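Side-chain contacts in beta-phenylalanine aminotransferase (Variovorax paradoxus, PDB 4AO9), which probably transfers the amino group of beta-phenylalanine to a keto-acid acceptor, using pyridoxal-5'-phosphate as cofactor: residues Leu164-Arg169 with Gly299-Val304; Ser280-Leu285 with Asp303-Phe308; Ala155-Leu160 with Val195-Leu200; Arg134-Arg139 with Glu144-Thr149. One frame throughout, in Å; residues are numbered along the deposited sequence.

Contact 1 (Leu164-Arg169 with Gly299-Val304)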
loop_
_atom_site.group_PDB
_atom_site.type_symbol
_atom_site.label_atom_id
_atom_site.label_comp_id
_atom_site.label_asym_id
_atom_site.label_seq_id
_atom_site.Cartn_x
_atom_site.Cartn_y
_atom_site.Cartn_z
ATOM N N LEU A 164 16.655 -3.616 10.796
ATOM C CA LEU A 164 17.202 -4.965 10.957
ATOM C C LEU A 164 18.509 -5.080 10.174
ATOM O O LEU A 164 19.500 -5.587 10.688
ATOM C CB LEU A 164 16.221 -6.053 10.494
ATOM C CG LEU A 164 14.876 -6.270 11.182
ATOM C CD1 LEU A 164 14.375 -7.688 10.927
ATOM C CD2 LEU A 164 14.910 -6.028 12.656
ATOM N N HIS A 165 18.515 -4.579 8.940
ATOM C CA HIS A 165 19.694 -4.705 8.099
ATOM C C HIS A 165 20.825 -3.806 8.586
ATOM O O HIS A 165 21.995 -4.219 8.631
ATOM C CB HIS A 165 19.381 -4.410 6.627
ATOM C CG HIS A 165 20.423 -4.942 5.695
ATOM N ND1 HIS A 165 20.407 -6.238 5.232
ATOM C CD2 HIS A 165 21.548 -4.374 5.192
ATOM C CE1 HIS A 165 21.462 -6.440 4.461
ATOM N NE2 HIS A 165 22.169 -5.324 4.417
ATOM N N PHE A 166 20.477 -2.579 8.957
ATOM C CA PHE A 166 21.469 -1.596 9.390
ATOM C C PHE A 166 22.232 -2.078 10.627
ATOM O O PHE A 166 23.441 -1.908 10.718
ATOM C CB PHE A 166 20.802 -0.254 9.693
ATOM C CG PHE A 166 21.780 0.855 9.965
ATOM C CD1 PHE A 166 22.426 1.498 8.913
ATOM C CD2 PHE A 166 22.063 1.241 11.270
ATOM C CE1 PHE A 166 23.331 2.528 9.158
ATOM C CE2 PHE A 166 22.963 2.269 11.527
ATOM C CZ PHE A 166 23.603 2.902 10.470
ATOM N N THR A 167 21.505 -2.668 11.566
ATOM C CA THR A 167 22.088 -3.131 12.828
ATOM C C THR A 167 22.620 -4.558 12.787
ATOM O O THR A 167 23.439 -4.929 13.638
ATOM C CB THR A 167 21.072 -3.074 13.986
ATOM O OG1 THR A 167 19.966 -3.957 13.714
ATOM C CG2 THR A 167 20.581 -1.633 14.218
ATOM N N GLY A 168 22.141 -5.372 11.844
ATOM C CA GLY A 168 22.478 -6.800 11.838
ATOM C C GLY A 168 21.866 -7.555 13.008
ATOM O O GLY A 168 22.403 -8.589 13.442
ATOM N N ARG A 169 20.759 -7.036 13.532
ATOM C CA ARG A 169 20.061 -7.658 14.666
ATOM C C ARG A 169 18.629 -7.981 14.267
ATOM O O ARG A 169 18.149 -7.502 13.240
ATOM C CB ARG A 169 20.045 -6.729 15.889
ATOM C CG ARG A 169 21.428 -6.265 16.352
ATOM C CD ARG A 169 21.269 -5.172 17.377
ATOM N NE ARG A 169 22.561 -4.697 17.865
ATOM C CZ ARG A 169 22.696 -3.897 18.914
ATOM N NH1 ARG A 169 21.624 -3.481 19.584
ATOM N NH2 ARG A 169 23.915 -3.539 19.306
ATOM N N GLY A 299 11.595 7.707 6.577
ATOM C CA GLY A 299 12.849 8.425 6.395
ATOM C C GLY A 299 13.522 8.683 7.719
ATOM O O GLY A 299 13.037 8.245 8.774
ATOM N N GLY A 300 14.634 9.402 7.664
ATOM C CA GLY A 300 15.389 9.683 8.880
ATOM C C GLY A 300 16.834 9.899 8.523
ATOM O O GLY A 300 17.139 10.582 7.553
ATOM N N ARG A 301 17.728 9.302 9.298
ATOM C CA ARG A 301 19.172 9.457 9.085
ATOM C C ARG A 301 19.582 9.076 7.674
ATOM O O ARG A 301 19.230 8.001 7.194
ATOM C CB ARG A 301 19.941 8.567 10.058
ATOM C CG ARG A 301 19.979 9.053 11.476
ATOM C CD ARG A 301 20.369 7.923 12.434
ATOM N NE ARG A 301 21.673 7.330 12.101
ATOM C CZ ARG A 301 22.278 6.405 12.847
ATOM N NH1 ARG A 301 21.706 6.002 13.973
ATOM N NH2 ARG A 301 23.449 5.889 12.475
ATOM N N ALA A 302 20.339 9.954 7.018
ATOM C CA ALA A 302 20.847 9.678 5.680
ATOM C C ALA A 302 21.699 8.399 5.627
ATOM O O ALA A 302 21.633 7.657 4.640
ATOM C CB ALA A 302 21.634 10.876 5.154
ATOM N N ASP A 303 22.458 8.108 6.680
ATOM C CA ASP A 303 23.297 6.905 6.647
ATOM C C ASP A 303 22.490 5.612 6.704
ATOM O O ASP A 303 22.909 4.602 6.147
ATOM C CB ASP A 303 24.450 6.932 7.682
ATOM C CG ASP A 303 23.972 6.933 9.133
ATOM O OD1 ASP A 303 22.818 7.319 9.405
ATOM O OD2 ASP A 303 24.777 6.560 10.020
ATOM N N VAL A 304 21.315 5.648 7.333
ATOM C CA VAL A 304 20.423 4.485 7.321
ATOM C C VAL A 304 19.701 4.408 5.978
ATOM O O VAL A 304 19.585 3.324 5.378
ATOM C CB VAL A 304 19.424 4.521 8.506
ATOM C CG1 VAL A 304 18.429 3.359 8.425
ATOM C CG2 VAL A 304 20.196 4.483 9.841
#
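The ring of Phe166 lies flat against Val304 in a CH-pi contact, the apolar part of the interface. Methyl CG2 of Val304 sits 3.6 Å from the centroid of the Phe166 ring, 5° off the ring normal, so all six ring carbons share it. With CG anti to the backbone N (chi1 -172°), the ring reaches out from the last turn of helix 152-167. That helix packs on the large mixed sheet of a class-III aminotransferase, and its end meets the short helix 302-305 after strand 296-300. Polar atoms approach the CE1-CZ end of the ring obliquely. NH2 of Arg301 is 3.6 Å from CZ of Phe166, with the guanidinium plane nearly perpendicular to the ring, and carbonyl O of Asp303 lies 3.7 Å from CE1 of Phe166. CG2 of Val304 also lies 3.9 Å above the Arg301 guanidinium plane, toward its rim. Arg301 is fixed by a side-on salt bridge: its NE reaches OD1 of Asp303 and its NH2 reaches OD2, the latter bond almost straight at 173°, while NH1 pairs with Asp281. Were the ring cut back to an alanine here, the Val304 methyl would probably lose its aromatic cover and the Arg301-Asp303 pair its neighbour.

Contact 2 (Ser280-Leu285 with Asp303-Phe308)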
loop_
_atom_site.group_PDB
_atom_site.type_symbol
_atom_site.label_atom_id
_atom_site.label_comp_id
_atom_site.label_asym_id
_atom_site.label_seq_id
_atom_site.Cartn_x
_atom_site.Cartn_y
_atom_site.Cartn_z
ATOM N N SER A 280 14.144 10.689 16.871
ATOM C CA SER A 280 14.265 9.284 16.461
ATOM C C SER A 280 15.216 9.127 15.275
ATOM O O SER A 280 15.437 10.059 14.505
ATOM C CB SER A 280 12.888 8.712 16.126
ATOM O OG SER A 280 12.260 9.480 15.107
ATOM N N ASP A 281 15.778 7.926 15.138
ATOM C CA ASP A 281 16.653 7.599 14.016
ATOM C C ASP A 281 15.912 7.497 12.690
ATOM O O ASP A 281 16.460 7.862 11.643
ATOM C CB ASP A 281 17.400 6.304 14.301
ATOM C CG ASP A 281 18.245 6.407 15.540
ATOM O OD1 ASP A 281 19.370 6.946 15.432
ATOM O OD2 ASP A 281 17.776 5.986 16.614
ATOM N N LEU A 282 14.672 7.010 12.745
ATOM C CA LEU A 282 13.752 7.013 11.602
ATOM C C LEU A 282 12.394 7.487 12.080
ATOM O O LEU A 282 12.075 7.390 13.280
ATOM C CB LEU A 282 13.605 5.620 10.966
ATOM C CG LEU A 282 14.871 4.978 10.389
ATOM C CD1 LEU A 282 14.586 3.525 10.028
ATOM C CD2 LEU A 282 15.381 5.729 9.166
ATOM N N THR A 283 11.595 7.971 11.130
ATOM C CA THR A 283 10.234 8.402 11.370
ATOM C C THR A 283 9.389 7.886 10.216
ATOM O O THR A 283 9.805 7.959 9.054
ATOM C CB THR A 283 10.158 9.932 11.391
ATOM O OG1 THR A 283 10.954 10.415 12.485
ATOM C CG2 THR A 283 8.711 10.414 11.567
ATOM N N THR A 284 8.197 7.393 10.539
ATOM C CA THR A 284 7.241 7.030 9.495
ATOM C C THR A 284 6.072 8.014 9.485
ATOM O O THR A 284 5.696 8.581 10.523
ATOM C CB THR A 284 6.761 5.589 9.637
ATOM O OG1 THR A 284 6.183 5.407 10.938
ATOM C CG2 THR A 284 7.945 4.618 9.454
ATOM N N LEU A 285 5.544 8.232 8.280
ATOM C CA LEU A 285 4.467 9.179 8.018
ATOM C C LEU A 285 3.417 8.529 7.132
ATOM O O LEU A 285 3.687 7.547 6.441
ATOM C CB LEU A 285 5.026 10.401 7.283
ATOM C CG LEU A 285 6.087 11.228 7.993
ATOM C CD1 LEU A 285 6.663 12.242 7.000
ATOM C CD2 LEU A 285 5.510 11.940 9.209
ATOM N N ASP A 303 22.458 8.108 6.680
ATOM C CA ASP A 303 23.297 6.905 6.647
ATOM C C ASP A 303 22.490 5.612 6.704
ATOM O O ASP A 303 22.909 4.602 6.147
ATOM C CB ASP A 303 24.450 6.932 7.682
ATOM C CG ASP A 303 23.972 6.933 9.133
ATOM O OD1 ASP A 303 22.818 7.319 9.405
ATOM O OD2 ASP A 303 24.777 6.560 10.020
ATOM N N VAL A 304 21.315 5.648 7.333
ATOM C CA VAL A 304 20.423 4.485 7.321
ATOM C C VAL A 304 19.701 4.408 5.978
ATOM O O VAL A 304 19.585 3.324 5.378
ATOM C CB VAL A 304 19.424 4.521 8.506
ATOM C CG1 VAL A 304 18.429 3.359 8.425
ATOM C CG2 VAL A 304 20.196 4.483 9.841
ATOM N N MET A 305 19.212 5.550 5.498
ATOM C CA MET A 305 18.506 5.581 4.216
ATOM C C MET A 305 19.415 5.211 3.036
ATOM O O MET A 305 18.927 4.769 1.985
ATOM C CB MET A 305 17.849 6.943 3.999
ATOM C CG MET A 305 16.705 7.240 4.982
ATOM S SD MET A 305 15.393 5.981 4.992
ATOM C CE MET A 305 14.717 6.170 3.332
ATOM N N ALA A 306 20.721 5.369 3.225
ATOM C CA ALA A 306 21.705 5.027 2.201
ATOM C C ALA A 306 21.657 3.549 1.823
ATOM O O ALA A 306 22.096 3.167 0.723
ATOM C CB ALA A 306 23.094 5.408 2.663
ATOM N N LEU A 307 21.101 2.722 2.709
ATOM C CA LEU A 307 20.932 1.303 2.388
ATOM C C LEU A 307 20.121 1.129 1.111
ATOM O O LEU A 307 20.266 0.114 0.425
ATOM C CB LEU A 307 20.237 0.572 3.533
ATOM C CG LEU A 307 21.070 0.375 4.796
ATOM C CD1 LEU A 307 20.231 -0.262 5.894
ATOM C CD2 LEU A 307 22.291 -0.461 4.478
ATOM N N PHE A 308 19.271 2.109 0.807
ATOM C CA PHE A 308 18.373 2.036 -0.358
ATOM C C PHE A 308 18.831 2.812 -1.583
ATOM O O PHE A 308 18.134 2.823 -2.592
ATOM C CB PHE A 308 16.967 2.513 0.019
ATOM C CG PHE A 308 16.329 1.692 1.081
ATOM C CD1 PHE A 308 15.702 0.493 0.756
ATOM C CD2 PHE A 308 16.384 2.093 2.416
ATOM C CE1 PHE A 308 15.113 -0.279 1.747
ATOM C CE2 PHE A 308 15.813 1.325 3.413
ATOM C CZ PHE A 308 15.167 0.132 3.076
#
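Strand residues 282-285 run extended, while 303-308 winds from helical into 3-10 geometry, and the two meet where Leu282 faces Val304 and Met305. Within the latter segment, N of Leu307 bonds to O of Val304 and N of Phe308 to O of Met305, each three residues back. At the entry to the strand, the hydroxyl OG of Ser280 donates to O of Leu282 over 2.8 Å, approaching from above the carbonyl plane and linking the loop residue to the first strand residue. Leu282 then directs its side chain at 303-308. Its CG stands anti to the carbonyl carbon (chi1 -61°), and methyl CD2 of Leu282 comes 3.9 Å from CG1 of Val304, the other branch from the one over the Phe166 ring. This is plain packing on the central sheet of the aminotransferase large domain: strand 282-286 is hydrogen-bonded to strand 296-300, and the chain leaving the latter folds back so that helix 302-305 covers Leu282. Met305 supplies the second partner. Bent at both chi2 and chi3, its chain curls until SD of Met305 lies 4.2 Å from CD2 of Leu282. The same methionine also packs on Gln145 and Arg147 of strand 145-149, and Leu282 touches Val258 of strand 256-260. The second methyl of Leu282, CD1, stands 4.2 Å from CG1 of Val304, so the valine branch meets both prongs of the leucine fork.

Contact 3 (Ala155-Leu160 with Val195-Leu200)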
loop_
_atom_site.group_PDB
_atom_site.type_symbol
_atom_site.label_atom_id
_atom_site.label_comp_id
_atom_site.label_asym_id
_atom_site.label_seq_id
_atom_site.Cartn_x
_atom_site.Cartn_y
_atom_site.Cartn_z
ATOM N N ALA A 155 5.196 1.778 5.075
ATOM C CA ALA A 155 6.261 2.637 5.610
ATOM C C ALA A 155 6.882 1.998 6.854
ATOM O O ALA A 155 8.121 1.932 7.000
ATOM C CB ALA A 155 5.730 4.013 5.924
ATOM N N ASN A 156 6.031 1.508 7.744
ATOM C CA ASN A 156 6.541 0.839 8.951
ATOM C C ASN A 156 7.270 -0.464 8.632
ATOM O O ASN A 156 8.320 -0.749 9.227
ATOM C CB ASN A 156 5.417 0.621 9.955
ATOM C CG ASN A 156 5.080 1.879 10.711
ATOM O OD1 ASN A 156 5.977 2.635 11.111
ATOM N ND2 ASN A 156 3.789 2.118 10.921
ATOM N N LEU A 157 6.751 -1.247 7.686
ATOM C CA LEU A 157 7.458 -2.465 7.267
ATOM C C LEU A 157 8.858 -2.134 6.757
ATOM O O LEU A 157 9.837 -2.824 7.095
ATOM C CB LEU A 157 6.670 -3.222 6.191
ATOM C CG LEU A 157 5.462 -4.001 6.715
ATOM C CD1 LEU A 157 4.582 -4.464 5.557
ATOM C CD2 LEU A 157 5.892 -5.200 7.589
ATOM N N MET A 158 8.963 -1.080 5.952
ATOM C CA MET A 158 10.251 -0.711 5.405
ATOM C C MET A 158 11.188 -0.150 6.441
ATOM O O MET A 158 12.387 -0.423 6.388
ATOM C CB MET A 158 10.105 0.255 4.230
ATOM C CG MET A 158 9.360 -0.318 3.035
ATOM S SD MET A 158 9.876 -1.965 2.484
ATOM C CE MET A 158 11.625 -1.737 2.169
ATOM N N ALA A 159 10.664 0.647 7.372
ATOM C CA ALA A 159 11.498 1.171 8.459
ATOM C C ALA A 159 12.092 0.038 9.284
ATOM O O ALA A 159 13.276 0.066 9.629
ATOM C CB ALA A 159 10.706 2.108 9.342
ATOM N N LEU A 160 11.257 -0.940 9.615
ATOM C CA LEU A 160 11.735 -2.116 10.349
ATOM C C LEU A 160 12.787 -2.885 9.572
ATOM O O LEU A 160 13.835 -3.257 10.110
ATOM C CB LEU A 160 10.573 -3.034 10.749
ATOM C CG LEU A 160 9.587 -2.472 11.769
ATOM C CD1 LEU A 160 8.443 -3.466 11.966
ATOM C CD2 LEU A 160 10.298 -2.151 13.108
ATOM N N VAL A 195 2.820 -9.844 11.110
ATOM C CA VAL A 195 3.946 -10.560 10.503
ATOM C C VAL A 195 4.893 -11.101 11.573
ATOM O O VAL A 195 5.143 -10.437 12.570
ATOM C CB VAL A 195 4.726 -9.648 9.522
ATOM C CG1 VAL A 195 6.110 -10.232 9.140
ATOM C CG2 VAL A 195 3.904 -9.409 8.281
ATOM N N PRO A 196 5.426 -12.308 11.356
ATOM C CA PRO A 196 6.230 -12.966 12.377
ATOM C C PRO A 196 7.687 -12.499 12.470
ATOM O O PRO A 196 8.606 -13.324 12.414
ATOM C CB PRO A 196 6.162 -14.446 11.960
ATOM C CG PRO A 196 6.031 -14.385 10.480
ATOM C CD PRO A 196 5.143 -13.208 10.219
ATOM N N PHE A 197 7.898 -11.194 12.631
ATOM C CA PHE A 197 9.186 -10.707 13.133
ATOM C C PHE A 197 9.334 -11.166 14.585
ATOM O O PHE A 197 8.358 -11.611 15.219
ATOM C CB PHE A 197 9.246 -9.173 13.110
ATOM C CG PHE A 197 9.336 -8.563 11.739
ATOM C CD1 PHE A 197 10.558 -8.484 11.064
ATOM C CD2 PHE A 197 8.211 -8.008 11.146
ATOM C CE1 PHE A 197 10.649 -7.882 9.796
ATOM C CE2 PHE A 197 8.297 -7.400 9.878
ATOM C CZ PHE A 197 9.512 -7.349 9.208
ATOM N N ASP A 198 10.551 -11.056 15.114
ATOM C CA ASP A 198 10.794 -11.336 16.525
ATOM C C ASP A 198 10.428 -10.121 17.383
ATOM O O ASP A 198 11.283 -9.292 17.691
ATOM C CB ASP A 198 12.254 -11.738 16.751
ATOM C CG ASP A 198 12.540 -12.050 18.207
ATOM O OD1 ASP A 198 11.611 -12.506 18.910
ATOM O OD2 ASP A 198 13.682 -11.817 18.638
ATOM N N PHE A 199 9.159 -10.016 17.761
ATOM C CA PHE A 199 8.688 -8.892 18.569
ATOM C C PHE A 199 8.782 -9.147 20.063
ATOM O O PHE A 199 8.317 -10.188 20.549
ATOM C CB PHE A 199 7.232 -8.563 18.230
ATOM C CG PHE A 199 7.038 -7.964 16.870
ATOM C CD1 PHE A 199 7.535 -6.697 16.571
ATOM C CD2 PHE A 199 6.331 -8.657 15.880
ATOM C CE1 PHE A 199 7.344 -6.130 15.302
ATOM C CE2 PHE A 199 6.145 -8.096 14.622
ATOM C CZ PHE A 199 6.636 -6.840 14.336
ATOM N N LEU A 200 9.344 -8.173 20.783
ATOM C CA LEU A 200 9.281 -8.130 22.247
ATOM C C LEU A 200 8.291 -7.028 22.624
ATOM O O LEU A 200 8.545 -5.844 22.367
ATOM C CB LEU A 200 10.664 -7.841 22.827
ATOM C CG LEU A 200 10.751 -7.568 24.330
ATOM C CD1 LEU A 200 10.225 -8.749 25.148
ATOM C CD2 LEU A 200 12.188 -7.270 24.713
#
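Leu157 and Leu160, one helical turn apart, meet Phe197 from helix 152-167, which packs on the central mixed sheet of the aminotransferase fold; the segment 195-200 leads into strand 198-202, outermost in that sheet within the chain. Asn156 comes first along the helix. It takes no part in the packing and belongs to the cofactor site, where it touches pyridoxal-5'-phosphate, and its ND2 is bonded to O of His180 and to OD2 of Asp260. Next, Leu157 extends its CD2 to the rim of the Phe197 ring: CD2 of Leu157 lies 4.0 Å from CE2 of Phe197, near the ring plane, so the leucine meets an edge. CG of Leu157 anti to the carbonyl carbon (chi1 -76°), with chi2 168°, carries this methyl to the ring although CB does not point at it. The same leucine packs on Leu157 of the second subunit, and Phe197 rests on Pro196 of that subunit, which places the cluster at the dimer interface. One turn later, Leu160 points at the segment 195-200 and uses a single methyl for both aromatic rings. CD1 of Leu160 is 4.5 Å from CE2 of Phe197, a looser approach. The two phenylalanines also pack on each other, with CB of Phe197 3.6 Å above the plane of the Phe199 ring, offset toward its rim. At the edge of that second ring, CD1 of Leu160 stands 4.4 Å from CE1 of Phe199.

Contact 4 (Arg134-Arg139 with Glu144-Thr149)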
loop_
_atom_site.group_PDB
_atom_site.type_symbol
_atom_site.label_atom_id
_atom_site.label_comp_id
_atom_site.label_asym_id
_atom_site.label_seq_id
_atom_site.Cartn_x
_atom_site.Cartn_y
_atom_site.Cartn_z
ATOM N N ARG A 134 11.230 17.145 -0.625
ATOM C CA ARG A 134 11.882 18.315 -0.031
ATOM C C ARG A 134 10.999 18.991 1.020
ATOM O O ARG A 134 11.469 19.332 2.110
ATOM C CB ARG A 134 12.290 19.301 -1.126
ATOM C CG ARG A 134 12.771 20.644 -0.588
ATOM C CD ARG A 134 13.343 21.510 -1.682
ATOM N NE ARG A 134 13.895 22.729 -1.095
ATOM C CZ ARG A 134 14.678 23.597 -1.732
ATOM N NH1 ARG A 134 15.018 23.399 -3.001
ATOM N NH2 ARG A 134 15.125 24.669 -1.088
ATOM N N LEU A 135 9.725 19.178 0.689
ATOM C CA LEU A 135 8.779 19.797 1.612
ATOM C C LEU A 135 8.706 19.021 2.923
ATOM O O LEU A 135 8.741 19.612 4.008
ATOM C CB LEU A 135 7.389 19.879 0.974
ATOM C CG LEU A 135 6.377 20.746 1.730
ATOM C CD1 LEU A 135 6.744 22.227 1.663
ATOM C CD2 LEU A 135 5.007 20.552 1.139
ATOM N N ILE A 136 8.640 17.697 2.826
ATOM C CA ILE A 136 8.524 16.881 4.028
ATOM C C ILE A 136 9.794 16.947 4.881
ATOM O O ILE A 136 9.710 17.083 6.107
ATOM C CB ILE A 136 8.147 15.427 3.681
ATOM C CG1 ILE A 136 6.719 15.381 3.123
ATOM C CG2 ILE A 136 8.294 14.541 4.907
ATOM C CD1 ILE A 136 6.385 14.039 2.420
ATOM N N CYS A 137 10.958 16.863 4.237
ATOM C CA CYS A 137 12.232 16.944 4.948
ATOM C C CYS A 137 12.390 18.292 5.643
ATOM O O CYS A 137 12.975 18.368 6.721
ATOM C CB CYS A 137 13.404 16.693 4.000
ATOM S SG CYS A 137 13.486 14.978 3.395
ATOM N N GLU A 138 11.878 19.348 5.021
ATOM C CA GLU A 138 11.946 20.687 5.620
ATOM C C GLU A 138 10.996 20.823 6.802
ATOM O O GLU A 138 11.323 21.491 7.792
ATOM C CB GLU A 138 11.658 21.763 4.575
ATOM C CG GLU A 138 12.792 21.950 3.597
ATOM C CD GLU A 138 12.450 22.875 2.428
ATOM O OE1 GLU A 138 11.259 23.216 2.223
ATOM O OE2 GLU A 138 13.390 23.224 1.693
ATOM N N ARG A 139 9.825 20.201 6.705
ATOM C CA ARG A 139 8.821 20.270 7.757
ATOM C C ARG A 139 9.198 19.422 8.966
ATOM O O ARG A 139 8.891 19.781 10.103
ATOM C CB ARG A 139 7.465 19.827 7.206
ATOM C CG ARG A 139 6.305 20.013 8.171
ATOM C CD ARG A 139 5.003 19.844 7.435
ATOM N NE ARG A 139 3.826 19.955 8.302
ATOM C CZ ARG A 139 2.684 20.522 7.924
ATOM N NH1 ARG A 139 2.572 21.063 6.712
ATOM N NH2 ARG A 139 1.656 20.551 8.760
ATOM N N GLU A 144 16.172 13.309 7.108
ATOM C CA GLU A 144 17.231 13.839 6.240
ATOM C C GLU A 144 16.999 13.409 4.800
ATOM O O GLU A 144 17.215 14.198 3.866
ATOM C CB GLU A 144 18.617 13.390 6.716
ATOM C CG GLU A 144 18.937 13.917 8.104
ATOM C CD GLU A 144 20.260 13.451 8.670
ATOM O OE1 GLU A 144 20.904 12.517 8.141
ATOM O OE2 GLU A 144 20.686 14.075 9.672
ATOM N N GLN A 145 16.612 12.145 4.625
ATOM C CA GLN A 145 16.116 11.641 3.343
ATOM C C GLN A 145 14.960 10.702 3.617
ATOM O O GLN A 145 14.833 10.171 4.722
ATOM C CB GLN A 145 17.186 10.866 2.590
ATOM C CG GLN A 145 18.397 11.681 2.184
ATOM C CD GLN A 145 19.339 10.868 1.340
ATOM O OE1 GLN A 145 19.521 9.670 1.564
ATOM N NE2 GLN A 145 19.918 11.502 0.338
ATOM N N LEU A 146 14.113 10.501 2.607
ATOM C CA LEU A 146 12.953 9.617 2.741
ATOM C C LEU A 146 12.724 8.838 1.464
ATOM O O LEU A 146 13.331 9.136 0.430
ATOM C CB LEU A 146 11.689 10.420 3.079
ATOM C CG LEU A 146 11.198 11.487 2.090
ATOM C CD1 LEU A 146 10.478 10.890 0.875
ATOM C CD2 LEU A 146 10.268 12.479 2.784
ATOM N N ARG A 147 11.859 7.830 1.556
ATOM C CA ARG A 147 11.249 7.200 0.386
ATOM C C ARG A 147 9.743 7.121 0.608
ATOM O O ARG A 147 9.285 7.027 1.748
ATOM C CB ARG A 147 11.832 5.811 0.140
ATOM C CG ARG A 147 13.297 5.844 -0.292
ATOM C CD ARG A 147 13.869 4.462 -0.379
ATOM N NE ARG A 147 13.407 3.701 -1.543
ATOM C CZ ARG A 147 14.031 3.613 -2.715
ATOM N NH1 ARG A 147 15.154 4.291 -2.968
ATOM N NH2 ARG A 147 13.512 2.827 -3.652
ATOM N N PHE A 148 8.982 7.165 -0.480
ATOM C CA PHE A 148 7.527 7.055 -0.424
ATOM C C PHE A 148 7.069 5.612 -0.554
ATOM O O PHE A 148 7.712 4.785 -1.221
ATOM C CB PHE A 148 6.893 7.863 -1.554
ATOM C CG PHE A 148 7.165 9.332 -1.465
ATOM C CD1 PHE A 148 6.636 10.087 -0.423
ATOM C CD2 PHE A 148 7.913 9.963 -2.445
ATOM C CE1 PHE A 148 6.871 11.462 -0.349
ATOM C CE2 PHE A 148 8.160 11.342 -2.377
ATOM C CZ PHE A 148 7.649 12.083 -1.329
ATOM N N THR A 149 5.952 5.329 0.102
ATOM C CA THR A 149 5.293 4.043 0.024
ATOM C C THR A 149 3.817 4.271 -0.296
ATOM O O THR A 149 3.368 5.418 -0.443
ATOM C CB THR A 149 5.422 3.268 1.353
ATOM O OG1 THR A 149 4.774 4.024 2.387
ATOM C CG2 THR A 149 6.878 3.057 1.734
#
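Ile136 and Cys137 of helix 129-139 pack on Leu146 and Phe148 in an alpha-beta unit in which the helix leads by a short loop into strand 145-149 of the central sheet. The two axes approach to 8.6 Å, with 132° between their directions, so the chain largely doubles back. Ile136 works with two branches. Methyl CG2 of Ile136 presses to 3.6 Å on CD2 of Leu146, the side chains crossing at about a right angle. The other branch, ending in CD1 of Ile136, reaches CE1 of Phe148 at 3.8 Å, at the ring edge and near its plane. Within the strand, Leu146 packs on the same phenylalanine from a different direction: CD1 of Leu146 lies 3.7 Å above the Phe148 ring plane, over its centre. CG of Leu146 is held between the backbone N and the carbonyl carbon (chi1 61°), and from there its two methyls divide the work, one against the helix and one on the ring. Strand 145-149 is outermost in the sheet within this chain and begins with a classic beta bulge, in which two residues, Glu144 and Gln145, pair with the single Gly300 of strand 296-300. Cys137 packs at this bulge. Its SG is 3.8 Å from carbonyl O of Glu144 and 4.1 Å from CD2 of Leu146. The CB of Glu144 points away from the helix, and OE1 of this residue accepts from N of Ala302. Strand 145-149 also meets the second subunit: N of Phe148 bonds to OG of Ser60 of that subunit, and Arg147 NH2 to its Asn59.

Overall arrangement
All four contacts pack on one mixed sheet. Contacts 1 and 2 lie closest, their centres about 6 Å apart, and share Val304; the salt bridge from NH1 of Arg301 to OD1 of Asp281, 2.9 Å, ties them further. Contact 4 joins contact 1 across neighbouring strands and lies about 10 Å, centre to centre, from contact 2, where CD1 of Leu285 packs 3.5 Å from CG2 of Ile136. Contact 3 shares helix 152-167 with contact 1 and reaches the cofactor: Asn156 touches pyridoxal-5'-phosphate, while OG1 of Thr284, from contact 2, is 2.8 Å from OD1 of Asn156, a probable hydrogen bond that may help to position Asn156. The side chain of Leu282 stays about 13 Å from the cofactor.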